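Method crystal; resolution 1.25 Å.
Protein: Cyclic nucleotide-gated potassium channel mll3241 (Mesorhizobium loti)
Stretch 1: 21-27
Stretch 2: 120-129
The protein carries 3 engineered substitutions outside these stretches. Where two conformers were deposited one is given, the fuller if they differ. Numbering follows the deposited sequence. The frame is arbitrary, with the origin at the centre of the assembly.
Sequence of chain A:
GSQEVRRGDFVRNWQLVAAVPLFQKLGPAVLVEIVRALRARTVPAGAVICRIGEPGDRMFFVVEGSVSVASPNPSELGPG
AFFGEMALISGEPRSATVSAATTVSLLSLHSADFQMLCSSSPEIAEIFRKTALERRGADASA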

# COMPACT_ATOMS: atom_id res chain seq x y z
N PRO A 21 -9.54 6.38 -0.72
CA PRO A 21 -10.79 6.25 -1.46
C PRO A 21 -11.16 4.82 -1.77
O PRO A 21 -12.34 4.49 -1.81
CB PRO A 21 -10.49 6.99 -2.77
CG PRO A 21 -9.47 7.97 -2.42
CD PRO A 21 -8.60 7.29 -1.41
N LEU A 22 -10.16 3.98 -1.98
CA LEU A 22 -10.42 2.59 -2.31
C LEU A 22 -11.36 1.94 -1.31
O LEU A 22 -12.18 1.10 -1.67
CB LEU A 22 -9.11 1.80 -2.39
CG LEU A 22 -9.20 0.38 -2.94
CD1 LEU A 22 -9.64 0.41 -4.42
CD2 LEU A 22 -7.85 -0.32 -2.81
N PHE A 23 -11.24 2.34 -0.05
CA PHE A 23 -11.95 1.65 1.03
C PHE A 23 -13.32 2.24 1.31
O PHE A 23 -14.07 1.67 2.10
CB PHE A 23 -11.13 1.65 2.31
CG PHE A 23 -9.84 0.82 2.22
CD1 PHE A 23 -9.70 -0.20 1.29
CD2 PHE A 23 -8.80 1.08 3.07
CE1 PHE A 23 -8.53 -0.96 1.21
CE2 PHE A 23 -7.61 0.35 3.01
CZ PHE A 23 -7.47 -0.68 2.07
N GLN A 24 -13.65 3.36 0.68
CA GLN A 24 -15.02 3.85 0.68
C GLN A 24 -15.79 2.74 -0.07
O GLN A 24 -16.98 2.55 0.11
CB GLN A 24 -15.10 5.17 -0.09
CG GLN A 24 -15.91 6.28 0.53
CD GLN A 24 -15.96 7.51 -0.36
OE1 GLN A 24 -15.91 7.41 -1.59
NE2 GLN A 24 -16.05 8.68 0.26
N LYS A 25 -15.08 1.99 -0.90
CA LYS A 25 -15.71 0.92 -1.67
C LYS A 25 -16.11 -0.33 -0.86
O LYS A 25 -16.60 -1.29 -1.46
CB LYS A 25 -14.83 0.55 -2.87
CG LYS A 25 -14.70 1.69 -3.86
CD LYS A 25 -13.66 1.41 -4.92
CE LYS A 25 -13.43 2.63 -5.80
NZ LYS A 25 -12.11 2.58 -6.48
N LEU A 26 -15.97 -0.31 0.47
CA LEU A 26 -16.11 -1.54 1.27
C LEU A 26 -17.32 -1.61 2.20
O LEU A 26 -17.68 -0.63 2.84
CB LEU A 26 -14.87 -1.71 2.15
CG LEU A 26 -13.57 -2.12 1.49
CD1 LEU A 26 -12.44 -2.15 2.48
CD2 LEU A 26 -13.75 -3.49 0.85
N GLY A 27 -17.88 -2.80 2.34
CA GLY A 27 -18.87 -3.01 3.37
C GLY A 27 -18.26 -2.76 4.74
O GLY A 27 -17.07 -3.00 4.97
N SER A 120 -12.53 -11.19 -0.47
CA SER A 120 -13.76 -10.62 0.05
C SER A 120 -14.42 -9.67 -0.94
O SER A 120 -15.65 -9.67 -1.06
CB SER A 120 -13.48 -9.89 1.37
OG SER A 120 -13.08 -10.80 2.39
N SER A 121 -13.61 -8.87 -1.64
CA SER A 121 -14.10 -7.79 -2.51
C SER A 121 -13.63 -7.92 -3.95
O SER A 121 -12.52 -7.48 -4.29
CB SER A 121 -13.61 -6.43 -2.00
OG SER A 121 -13.96 -5.39 -2.92
N PRO A 122 -14.47 -8.47 -4.83
CA PRO A 122 -14.11 -8.57 -6.25
C PRO A 122 -13.80 -7.23 -6.89
O PRO A 122 -12.88 -7.15 -7.72
CB PRO A 122 -15.36 -9.19 -6.90
CG PRO A 122 -16.41 -9.25 -5.84
CD PRO A 122 -15.74 -9.18 -4.53
N GLU A 123 -14.53 -6.19 -6.51
CA GLU A 123 -14.30 -4.86 -7.06
C GLU A 123 -12.88 -4.43 -6.76
O GLU A 123 -12.18 -3.93 -7.63
CB GLU A 123 -15.29 -3.82 -6.50
CG GLU A 123 -15.02 -2.40 -7.01
CD GLU A 123 -16.07 -1.39 -6.59
OE1 GLU A 123 -16.98 -1.75 -5.83
OE2 GLU A 123 -15.96 -0.22 -7.02
N ILE A 124 -12.45 -4.65 -5.52
CA ILE A 124 -11.14 -4.17 -5.13
C ILE A 124 -10.04 -5.03 -5.74
O ILE A 124 -9.01 -4.52 -6.20
CB ILE A 124 -11.02 -4.03 -3.59
CG1 ILE A 124 -11.72 -2.75 -3.12
CG2 ILE A 124 -9.56 -4.03 -3.15
CD1 ILE A 124 -11.72 -2.55 -1.64
N ALA A 125 -10.26 -6.35 -5.78
CA ALA A 125 -9.28 -7.24 -6.38
C ALA A 125 -9.03 -6.82 -7.82
O ALA A 125 -7.88 -6.83 -8.28
CB ALA A 125 -9.78 -8.65 -6.35
N GLU A 126 -10.08 -6.46 -8.54
CA GLU A 126 -9.96 -6.04 -9.93
C GLU A 126 -9.23 -4.71 -10.06
O GLU A 126 -8.45 -4.52 -10.99
CB GLU A 126 -11.35 -5.95 -10.59
CG GLU A 126 -11.31 -5.70 -12.11
CD GLU A 126 -10.81 -6.90 -12.90
OE1 GLU A 126 -10.26 -7.84 -12.30
OE2 GLU A 126 -10.98 -6.91 -14.14
N ILE A 127 -9.50 -3.78 -9.14
CA ILE A 127 -8.76 -2.51 -9.14
C ILE A 127 -7.27 -2.77 -8.98
O ILE A 127 -6.45 -2.18 -9.69
CB ILE A 127 -9.27 -1.54 -8.08
CG1 ILE A 127 -10.64 -1.01 -8.52
CG2 ILE A 127 -8.29 -0.37 -7.86
CD1 ILE A 127 -11.45 -0.39 -7.41
N PHE A 128 -6.89 -3.66 -8.07
CA PHE A 128 -5.46 -3.97 -7.90
C PHE A 128 -4.88 -4.60 -9.17
O PHE A 128 -3.79 -4.26 -9.61
CB PHE A 128 -5.24 -4.91 -6.71
CG PHE A 128 -5.43 -4.28 -5.35
CD1 PHE A 128 -4.98 -3.02 -5.06
CD2 PHE A 128 -6.10 -4.98 -4.36
CE1 PHE A 128 -5.15 -2.49 -3.81
CE2 PHE A 128 -6.26 -4.45 -3.11
CZ PHE A 128 -5.79 -3.20 -2.83
N ARG A 129 -5.63 -5.54 -9.75
CA ARG A 129 -5.16 -6.26 -10.93
C ARG A 129 -4.95 -5.27 -12.08
O ARG A 129 -3.93 -5.31 -12.78
CB ARG A 129 -6.14 -7.38 -11.33
CG ARG A 129 -5.61 -8.30 -12.46
CD ARG A 129 -6.64 -9.31 -12.94
NE ARG A 129 -7.76 -8.66 -13.61
CZ ARG A 129 -7.74 -8.21 -14.87
NH1 ARG A 129 -6.65 -8.35 -15.62
NH2 ARG A 129 -8.81 -7.62 -15.37
O HOH W 1 -16.19 -3.94 -2.15

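What does Leu-22 do to bring the first stretch against the helix? Its CA-to-CB bond points toward the second stretch, and with chi1 at t and chi2 at p its two methyls both meet the helix. CD1 of Leu-22 lies 4.0 Å from CG1 of Ile-124 and 3.6 Å from CD1 of Ile-127, while CD2 of Leu-22 comes within 3.5 Å of CZ of Phe-128, at an oblique approach to the ring. A branched, wholly apolar side chain suits this buried place, since it can touch three hydrophobic neighbours at once. Ile-124, Ile-127 and Phe-128 are spaced three and four apart, so the helix brings them round to one side, where a single leucine can reach them.

How does Ile-124 answer from the helix? Also buried and pointing toward its partner stretch, it adopts chi1 m and chi2 t, which carries CD1 toward the first stretch. There CD1 of Ile-124 sits 3.3 Å from CD2 of Leu-26, 3.7 Å from the backbone O of Leu-22, and 4.3 Å from CD1 of Phe-23, where it lies at the edge of the ring, near its plane. The CA-to-CB bond of Phe-23 points away and that of Leu-26 sideways, yet the ends of both side chains come nearer, so the first stretch gathers round this one methyl.

Why does an exposed lysine cover so much surface? Lys-25 points toward the helix with chi1 at m and the remaining torsions at t, so its long aliphatic chain lies along the margin of the contact. CD of Lys-25 is 3.5 Å from OE2 of Glu-123, and NZ of Lys-25 is 3.2 Å from CD1 of Ile-127. Neither approach is a salt bridge or a hydrogen bond; here the lysine contributes packing, while its exposed position suits a charged end.

Where does polarity enter a contact that has no direct hydrogen bond between the stretches? One water bridges them: its O donates to O of Lys-25 at 2.8 Å and is hydrogen-bonded to OG of Ser-121, also at 2.8 Å. Ser-121 suits the start of the helix because OG of Ser-121 also accepts from N of Ile-124 at 3.1 Å, capping the first turn. CB of Ser-121 meanwhile rests 4.1 Å from CD2 of Leu-26, so this small buried residue joins the apolar packing to the polar link. Altogether the two stretches bury 373 Å², counted over both sides, and side-chain packing supplies most of their direct contacts.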